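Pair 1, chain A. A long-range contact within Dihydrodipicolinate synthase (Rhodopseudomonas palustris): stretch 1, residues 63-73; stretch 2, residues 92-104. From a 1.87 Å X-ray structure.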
# COMPACT_ATOMS: atom_id res chain seq x y z
N ALA A 63 -14.82 23.10 11.81
CA ALA A 63 -14.17 22.18 12.73
C ALA A 63 -13.97 22.84 14.09
O ALA A 63 -14.22 22.24 15.14
CB ALA A 63 -12.83 21.74 12.17
N GLU A 64 -13.52 24.09 14.08
CA GLU A 64 -13.30 24.83 15.31
C GLU A 64 -14.61 25.04 16.07
O GLU A 64 -14.66 24.90 17.29
CB GLU A 64 -12.63 26.17 15.00
CG GLU A 64 -11.17 26.02 14.58
CD GLU A 64 -10.60 27.28 13.95
OE1 GLU A 64 -11.00 28.39 14.35
OE2 GLU A 64 -9.74 27.15 13.05
N ALA A 65 -15.68 25.36 15.34
CA ALA A 65 -16.98 25.59 15.96
C ALA A 65 -17.52 24.30 16.58
O ALA A 65 -18.02 24.31 17.70
CB ALA A 65 -17.97 26.12 14.93
N VAL A 66 -17.42 23.19 15.85
CA VAL A 66 -17.90 21.91 16.36
C VAL A 66 -17.15 21.52 17.63
O VAL A 66 -17.77 21.22 18.66
CB VAL A 66 -17.73 20.80 15.30
CG1 VAL A 66 -18.15 19.46 15.88
CG2 VAL A 66 -18.56 21.13 14.07
N ALA A 67 -15.83 21.54 17.56
CA ALA A 67 -15.01 21.19 18.71
C ALA A 67 -15.38 22.06 19.89
O ALA A 67 -15.51 21.57 21.02
CB ALA A 67 -13.54 21.36 18.37
N THR A 68 -15.56 23.36 19.64
CA THR A 68 -15.91 24.31 20.70
C THR A 68 -17.28 24.03 21.30
O THR A 68 -17.45 24.08 22.52
CB THR A 68 -15.89 25.76 20.18
OG1 THR A 68 -14.58 26.08 19.70
CG2 THR A 68 -16.23 26.73 21.30
N ARG A 69 -18.26 23.73 20.45
CA ARG A 69 -19.61 23.43 20.92
C ARG A 69 -19.57 22.28 21.92
O ARG A 69 -20.19 22.35 22.99
CB ARG A 69 -20.51 23.06 19.74
CG ARG A 69 -21.98 22.90 20.10
CD ARG A 69 -22.70 24.23 20.02
NE ARG A 69 -24.10 24.14 20.45
CZ ARG A 69 -24.98 25.12 20.30
NH1 ARG A 69 -24.62 26.27 19.74
NH2 ARG A 69 -26.22 24.97 20.73
N PHE A 70 -18.85 21.22 21.56
CA PHE A 70 -18.73 20.04 22.42
C PHE A 70 -17.99 20.35 23.72
O PHE A 70 -18.41 19.92 24.80
CB PHE A 70 -17.98 18.92 21.69
CG PHE A 70 -18.85 18.07 20.81
CD1 PHE A 70 -19.82 17.23 21.36
CD2 PHE A 70 -18.69 18.08 19.43
CE1 PHE A 70 -20.61 16.41 20.55
CE2 PHE A 70 -19.48 17.27 18.61
CZ PHE A 70 -20.43 16.44 19.17
N ILE A 71 -16.89 21.09 23.61
CA ILE A 71 -16.10 21.44 24.78
C ILE A 71 -16.92 22.24 25.79
O ILE A 71 -16.91 21.93 26.99
CB ILE A 71 -14.85 22.26 24.38
CG1 ILE A 71 -13.92 21.40 23.52
CG2 ILE A 71 -14.10 22.72 25.62
CD1 ILE A 71 -12.72 22.14 22.96
N LYS A 72 -17.64 23.24 25.32
CA LYS A 72 -18.45 24.08 26.20
C LYS A 72 -19.63 23.35 26.84
O LYS A 72 -20.04 23.68 27.95
CB LYS A 72 -18.95 25.31 25.43
CG LYS A 72 -17.83 26.19 24.89
CD LYS A 72 -16.93 26.69 26.00
CE LYS A 72 -15.86 27.62 25.48
NZ LYS A 72 -15.00 28.12 26.58
N ARG A 73 -20.16 22.36 26.13
CA ARG A 73 -21.31 21.61 26.63
C ARG A 73 -20.94 20.54 27.66
O ARG A 73 -21.67 20.34 28.64
CB ARG A 73 -22.05 20.96 25.46
CG ARG A 73 -23.38 20.33 25.82
CD ARG A 73 -24.44 21.39 26.06
NE ARG A 73 -25.74 20.81 26.39
CZ ARG A 73 -26.86 21.51 26.49
NH1 ARG A 73 -26.85 22.82 26.28
NH2 ARG A 73 -28.00 20.91 26.79
N ARG A 92 -1.30 22.80 14.84
CA ARG A 92 -1.05 23.73 15.94
C ARG A 92 -2.25 24.65 16.17
O ARG A 92 -2.65 24.89 17.31
CB ARG A 92 0.19 24.58 15.66
CG ARG A 92 0.50 25.56 16.78
CD ARG A 92 1.71 26.43 16.46
NE ARG A 92 1.91 27.47 17.46
CZ ARG A 92 2.32 27.26 18.70
NH1 ARG A 92 2.58 26.03 19.12
NH2 ARG A 92 2.47 28.28 19.54
N ARG A 93 -2.81 25.16 15.08
CA ARG A 93 -3.96 26.05 15.18
C ARG A 93 -5.12 25.39 15.93
O ARG A 93 -5.61 25.93 16.92
CB ARG A 93 -4.41 26.49 13.79
CG ARG A 93 -5.67 27.36 13.79
CD ARG A 93 -6.07 27.72 12.37
NE ARG A 93 -5.12 28.64 11.74
CZ ARG A 93 -5.03 29.94 12.02
NH1 ARG A 93 -5.84 30.48 12.92
NH2 ARG A 93 -4.14 30.70 11.39
N LEU A 94 -5.54 24.23 15.45
CA LEU A 94 -6.66 23.53 16.07
C LEU A 94 -6.37 23.07 17.50
O LEU A 94 -7.26 23.08 18.35
CB LEU A 94 -7.08 22.33 15.22
CG LEU A 94 -8.34 21.57 15.65
CD1 LEU A 94 -9.51 22.54 15.74
CD2 LEU A 94 -8.64 20.46 14.66
N ALA A 95 -5.13 22.67 17.76
CA ALA A 95 -4.76 22.20 19.09
C ALA A 95 -4.84 23.33 20.12
O ALA A 95 -5.47 23.19 21.17
CB ALA A 95 -3.37 21.61 19.07
N ARG A 96 -4.20 24.46 19.81
CA ARG A 96 -4.19 25.60 20.72
C ARG A 96 -5.58 26.17 20.93
O ARG A 96 -5.96 26.56 22.04
CB ARG A 96 -3.26 26.70 20.19
CG ARG A 96 -1.79 26.32 20.15
CD ARG A 96 -1.27 25.96 21.53
NE ARG A 96 0.19 25.98 21.58
CZ ARG A 96 0.91 25.51 22.60
NH1 ARG A 96 0.32 24.97 23.65
NH2 ARG A 96 2.24 25.59 22.56
N LEU A 97 -6.35 26.23 19.84
CA LEU A 97 -7.72 26.74 19.90
C LEU A 97 -8.56 25.87 20.82
O LEU A 97 -9.32 26.37 21.67
CB LEU A 97 -8.33 26.74 18.50
CG LEU A 97 -9.78 27.24 18.38
CD1 LEU A 97 -9.98 27.87 17.02
CD2 LEU A 97 -10.76 26.09 18.60
N SER A 98 -8.42 24.56 20.66
CA SER A 98 -9.16 23.60 21.46
C SER A 98 -8.79 23.71 22.93
O SER A 98 -9.67 23.69 23.80
CB SER A 98 -8.89 22.18 20.96
OG SER A 98 -9.30 22.04 19.61
N MSE A 99 -7.50 23.83 23.22
CA MSE A 99 -7.06 23.96 24.59
C MSE A 99 -7.55 25.26 25.22
O MSE A 99 -8.01 25.27 26.37
CB MSE A 99 -5.53 23.86 24.68
CG MSE A 99 -4.96 22.51 24.25
SE MSE A 99 -5.76 20.96 25.15
CE MSE A 99 -5.09 21.26 26.94
N ASP A 100 -7.47 26.37 24.48
CA ASP A 100 -7.95 27.65 25.01
C ASP A 100 -9.45 27.58 25.28
O ASP A 100 -9.95 28.24 26.19
CB ASP A 100 -7.66 28.79 24.03
CG ASP A 100 -6.18 29.11 23.92
OD1 ASP A 100 -5.46 28.94 24.92
OD2 ASP A 100 -5.75 29.56 22.83
N ALA A 101 -10.15 26.78 24.48
CA ALA A 101 -11.59 26.63 24.62
C ALA A 101 -11.98 25.81 25.85
O ALA A 101 -13.08 25.96 26.39
CB ALA A 101 -12.17 25.98 23.37
N GLY A 102 -11.07 24.92 26.28
CA GLY A 102 -11.35 24.10 27.45
C GLY A 102 -11.15 22.61 27.25
O GLY A 102 -11.54 21.81 28.11
N ALA A 103 -10.54 22.22 26.14
CA ALA A 103 -10.31 20.81 25.87
C ALA A 103 -9.37 20.20 26.91
O ALA A 103 -8.53 20.90 27.49
CB ALA A 103 -9.73 20.62 24.47
N ALA A 104 -9.52 18.90 27.15
CA ALA A 104 -8.67 18.21 28.11
C ALA A 104 -7.35 17.84 27.43
O ALA A 104 -6.31 17.71 28.09
CB ALA A 104 -9.37 16.96 28.61

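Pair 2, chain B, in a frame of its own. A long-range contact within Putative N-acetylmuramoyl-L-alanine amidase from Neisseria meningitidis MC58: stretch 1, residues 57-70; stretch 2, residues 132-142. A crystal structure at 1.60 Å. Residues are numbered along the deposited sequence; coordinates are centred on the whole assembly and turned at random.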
# COMPACT_ATOMS: atom_id res chain seq x y z
N GLY B 57 2.48 -12.29 -5.91
CA GLY B 57 2.58 -12.52 -7.35
C GLY B 57 3.10 -13.89 -7.73
O GLY B 57 2.69 -14.90 -7.15
N ASN B 58 4.01 -13.90 -8.73
CA ASN B 58 4.58 -15.11 -9.33
C ASN B 58 3.56 -16.01 -10.06
O ASN B 58 3.55 -17.24 -9.86
CB ASN B 58 5.34 -15.94 -8.29
CG ASN B 58 6.24 -16.97 -8.94
OD1 ASN B 58 6.98 -16.67 -9.89
ND2 ASN B 58 6.15 -18.21 -8.45
N MSE B 59 2.72 -15.39 -10.89
CA MSE B 59 1.76 -16.11 -11.72
C MSE B 59 2.56 -17.02 -12.63
O MSE B 59 3.59 -16.61 -13.16
CB MSE B 59 0.92 -15.13 -12.55
CG MSE B 59 0.11 -15.74 -13.70
SE MSE B 59 -0.91 -14.41 -14.74
CE MSE B 59 -2.48 -14.28 -13.57
N PRO B 60 2.08 -18.27 -12.83
CA PRO B 60 2.80 -19.19 -13.70
C PRO B 60 3.13 -18.57 -15.04
O PRO B 60 2.27 -17.90 -15.62
CB PRO B 60 1.82 -20.35 -13.87
CG PRO B 60 1.00 -20.33 -12.66
CD PRO B 60 0.86 -18.89 -12.28
N LEU B 61 4.36 -18.78 -15.50
CA LEU B 61 4.85 -18.22 -16.77
C LEU B 61 3.86 -18.44 -17.91
O LEU B 61 3.53 -17.51 -18.64
CB LEU B 61 6.24 -18.80 -17.09
CG LEU B 61 6.96 -18.52 -18.42
CD1 LEU B 61 7.22 -17.03 -18.64
CD2 LEU B 61 8.27 -19.31 -18.48
N ARG B 62 3.37 -19.68 -18.05
CA ARG B 62 2.39 -19.99 -19.09
C ARG B 62 1.21 -19.05 -19.05
O ARG B 62 0.76 -18.57 -20.09
CB ARG B 62 1.89 -21.44 -18.95
CG ARG B 62 1.18 -21.97 -20.21
CD ARG B 62 0.51 -23.32 -19.97
NE ARG B 62 0.59 -24.18 -21.17
CZ ARG B 62 -0.31 -24.21 -22.17
NH1 ARG B 62 -1.39 -23.44 -22.15
NH2 ARG B 62 -0.11 -25.02 -23.20
N ASP B 63 0.68 -18.80 -17.85
CA ASP B 63 -0.47 -17.92 -17.69
C ASP B 63 -0.09 -16.45 -17.91
O ASP B 63 -0.87 -15.67 -18.48
CB ASP B 63 -1.06 -18.07 -16.30
CG ASP B 63 -1.73 -19.41 -16.11
OD1 ASP B 63 -2.65 -19.70 -16.89
OD2 ASP B 63 -1.35 -20.15 -15.17
N ALA B 64 1.09 -16.08 -17.43
CA ALA B 64 1.58 -14.72 -17.57
C ALA B 64 1.73 -14.37 -19.05
O ALA B 64 1.30 -13.29 -19.50
CB ALA B 64 2.92 -14.55 -16.85
N VAL B 65 2.33 -15.29 -19.80
CA VAL B 65 2.61 -15.07 -21.21
C VAL B 65 1.33 -14.90 -22.00
O VAL B 65 1.26 -14.07 -22.92
CB VAL B 65 3.45 -16.21 -21.80
CG1 VAL B 65 3.47 -16.15 -23.34
CG2 VAL B 65 4.88 -16.15 -21.23
N LYS B 66 0.30 -15.66 -21.64
CA LYS B 66 -1.01 -15.48 -22.24
C LYS B 66 -1.50 -14.04 -22.03
O LYS B 66 -2.05 -13.44 -22.96
CB LYS B 66 -2.01 -16.49 -21.66
CG LYS B 66 -3.38 -16.44 -22.32
CD LYS B 66 -4.19 -17.72 -22.02
CE LYS B 66 -5.61 -17.66 -22.61
NZ LYS B 66 -6.45 -18.80 -22.10
N LEU B 67 -1.29 -13.50 -20.83
CA LEU B 67 -1.69 -12.11 -20.52
C LEU B 67 -0.84 -11.11 -21.28
O LEU B 67 -1.35 -10.09 -21.75
CB LEU B 67 -1.56 -11.79 -19.01
CG LEU B 67 -2.66 -12.20 -18.04
CD1 LEU B 67 -2.38 -11.61 -16.66
CD2 LEU B 67 -3.99 -11.73 -18.57
N ILE B 68 0.45 -11.38 -21.39
CA ILE B 68 1.34 -10.48 -22.13
C ILE B 68 0.83 -10.37 -23.56
O ILE B 68 0.65 -9.28 -24.10
CB ILE B 68 2.79 -10.96 -22.16
CG1 ILE B 68 3.38 -10.96 -20.74
CG2 ILE B 68 3.61 -10.08 -23.07
CD1 ILE B 68 4.71 -11.66 -20.65
N ARG B 69 0.54 -11.53 -24.16
CA ARG B 69 0.11 -11.56 -25.56
C ARG B 69 -1.20 -10.81 -25.76
O ARG B 69 -1.38 -10.15 -26.79
CB ARG B 69 0.00 -13.01 -26.07
CG ARG B 69 1.34 -13.65 -26.45
CD ARG B 69 1.91 -13.05 -27.75
NE ARG B 69 2.58 -11.78 -27.48
CZ ARG B 69 3.90 -11.62 -27.32
NH1 ARG B 69 4.74 -12.65 -27.45
NH2 ARG B 69 4.39 -10.41 -27.05
N GLY B 70 -2.10 -10.88 -24.79
CA GLY B 70 -3.37 -10.17 -24.85
C GLY B 70 -3.37 -8.69 -24.50
O GLY B 70 -4.43 -8.06 -24.47
N SER B 132 15.41 -14.20 -12.99
CA SER B 132 14.44 -15.28 -12.72
C SER B 132 13.21 -15.28 -13.63
O SER B 132 12.63 -16.34 -13.92
CB SER B 132 13.99 -15.26 -11.24
OG SER B 132 13.02 -14.26 -10.96
N ARG B 133 12.82 -14.10 -14.11
CA ARG B 133 11.68 -13.94 -14.98
C ARG B 133 12.11 -13.38 -16.34
O ARG B 133 11.32 -12.72 -17.03
CB ARG B 133 10.64 -13.02 -14.33
CG ARG B 133 10.10 -13.55 -13.00
CD ARG B 133 9.07 -14.63 -13.23
NE ARG B 133 7.73 -14.08 -13.35
CZ ARG B 133 6.61 -14.79 -13.38
NH1 ARG B 133 6.65 -16.12 -13.36
NH2 ARG B 133 5.43 -14.18 -13.45
N LEU B 134 13.36 -13.66 -16.73
CA LEU B 134 13.83 -13.32 -18.08
C LEU B 134 12.85 -13.81 -19.14
O LEU B 134 12.62 -13.12 -20.14
CB LEU B 134 15.21 -13.92 -18.32
CG LEU B 134 15.96 -13.54 -19.61
CD1 LEU B 134 16.17 -12.04 -19.72
CD2 LEU B 134 17.30 -14.27 -19.62
N ALA B 135 12.25 -14.98 -18.91
CA ALA B 135 11.22 -15.51 -19.85
C ALA B 135 10.04 -14.56 -20.10
O ALA B 135 9.49 -14.50 -21.21
CB ALA B 135 10.70 -16.87 -19.37
N TYR B 136 9.66 -13.81 -19.05
CA TYR B 136 8.60 -12.78 -19.12
C TYR B 136 9.04 -11.65 -20.04
O TYR B 136 8.27 -11.20 -20.89
CB TYR B 136 8.34 -12.25 -17.71
CG TYR B 136 7.13 -11.34 -17.48
CD1 TYR B 136 5.98 -11.83 -16.87
CD2 TYR B 136 7.19 -9.98 -17.78
CE1 TYR B 136 4.88 -11.00 -16.61
CE2 TYR B 136 6.11 -9.17 -17.57
CZ TYR B 136 4.95 -9.66 -16.96
OH TYR B 136 3.88 -8.85 -16.67
N ALA B 137 10.28 -11.21 -19.87
CA ALA B 137 10.89 -10.19 -20.74
C ALA B 137 11.02 -10.70 -22.17
O ALA B 137 10.63 -10.01 -23.12
CB ALA B 137 12.26 -9.74 -20.18
N GLN B 138 11.54 -11.92 -22.33
CA GLN B 138 11.65 -12.53 -23.68
C GLN B 138 10.32 -12.63 -24.41
O GLN B 138 10.25 -12.47 -25.65
CB GLN B 138 12.34 -13.89 -23.60
CG GLN B 138 13.79 -13.76 -23.16
CD GLN B 138 14.45 -15.09 -22.86
OE1 GLN B 138 13.79 -16.07 -22.47
NE2 GLN B 138 15.77 -15.13 -23.01
N ALA B 139 9.25 -12.88 -23.65
CA ALA B 139 7.91 -13.00 -24.23
C ALA B 139 7.28 -11.67 -24.61
O ALA B 139 6.17 -11.65 -25.12
CB ALA B 139 7.00 -13.75 -23.28
N GLY B 140 7.98 -10.56 -24.33
CA GLY B 140 7.48 -9.22 -24.64
C GLY B 140 6.83 -8.47 -23.47
O GLY B 140 6.21 -7.43 -23.65
N GLY B 141 6.98 -9.01 -22.27
CA GLY B 141 6.64 -8.27 -21.07
C GLY B 141 7.85 -7.43 -20.65
O GLY B 141 8.96 -7.63 -21.15
N ILE B 142 7.62 -6.57 -19.67
CA ILE B 142 8.68 -5.68 -19.13
C ILE B 142 8.91 -6.06 -17.67
O ILE B 142 7.96 -6.03 -16.88
CB ILE B 142 8.20 -4.22 -19.19
CG1 ILE B 142 7.91 -3.80 -20.64
CG2 ILE B 142 9.23 -3.24 -18.53
CD1 ILE B 142 7.22 -2.46 -20.73

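The sharpest difference between the two pairs lies where Ser A98 superposes on Tyr B136. In pair 1 this position carries a small side chain turned back on its own helix: Ser A98 OG donates a hydrogen bond to Leu A94 O at 2.6 Å. In pair 2 it carries an aromatic ring whose end comes nearer the first stretch, so that Ile B68 CD1 sits 3.9 Å from the centroid of the Tyr B136 ring and only 5° off the ring normal, a CH-pi contact over the face.

The backbone beneath is nearly the same. Fourteen central residues superpose with an RMSD of 0.5 Å, and in each pair two helices run in roughly the same direction, crossing at -26°, with axes 9.8 Å apart at closest approach in pair 1 and 10.1 Å in pair 2. The second helix ends in a Schellman motif, with Gly A102 matched to Gly B140. Both adopt positive phi, at angles where a CB would be jammed against the preceding carbonyl oxygen; it would also lie tight against Ile A71 CG2 in pair 1 and clash with Arg B69 NH2 in pair 2.

An isoleucine is the shared centrepiece. Ile A71 and Ile B68 have the same m, t rotamer, point toward the other stretch, and each have 80 Å² covered by it. The CG2 methyl rests on the turn in both, 3.4 Å from Gly A102 C for Ile A71 and 3.6 Å from Gly B140 C for Ile B68. CD1 meets the matched alanine in both pairs, but its other neighbours differ. Ile A71 CD1 packs 3.7 Å from Ala A103 CB, whereas the matching Gly B141 has no side chain; a CB there would clash with both Ile B68 CD1 and Tyr B136 CE2. The ring and the glycine thus fit together; in pair 1 the smaller Ser A98 goes with an alanine at the matching position.

Around this centre, matched alanines point toward the other stretch in both pairs: Ala A67 with Ala B64, and Ala A101 with Ala B139. Thr A68 and Val B65 are close in shape but not in chemistry. Thr A68 OG1 donates to Glu A64 O at 2.7 Å within its helix, while Val B65 CG2 packs 3.8 Å from Ala B139 CB. A turn earlier, Glu A64 lies against Leu A97, with OE1 2.9 Å from Leu A97 CD1; in pair 2 the first stretch keeps a large side chain and the second has only an alanine, Leu B61 CD1 meeting Ala B135 CB at 3.6 Å.

A long basic side chain reaches the carbonyl of the matched alanine just before the Schellman glycine in both. Lys A72 NZ donates to Ala A101 O at 2.9 Å; in pair 2, Arg B69 NH1 and NH2 each lie 2.9 Å from Ala B139 O. In pair 2, Arg B133, at the N-cap position, donates from NH1 and NH2 to Met B59 O, each at 3.1 Å. The example illustrates a general principle: a shared backbone arrangement can be packed by different side chains, with neighbouring residues sharing out the volume in more than one way.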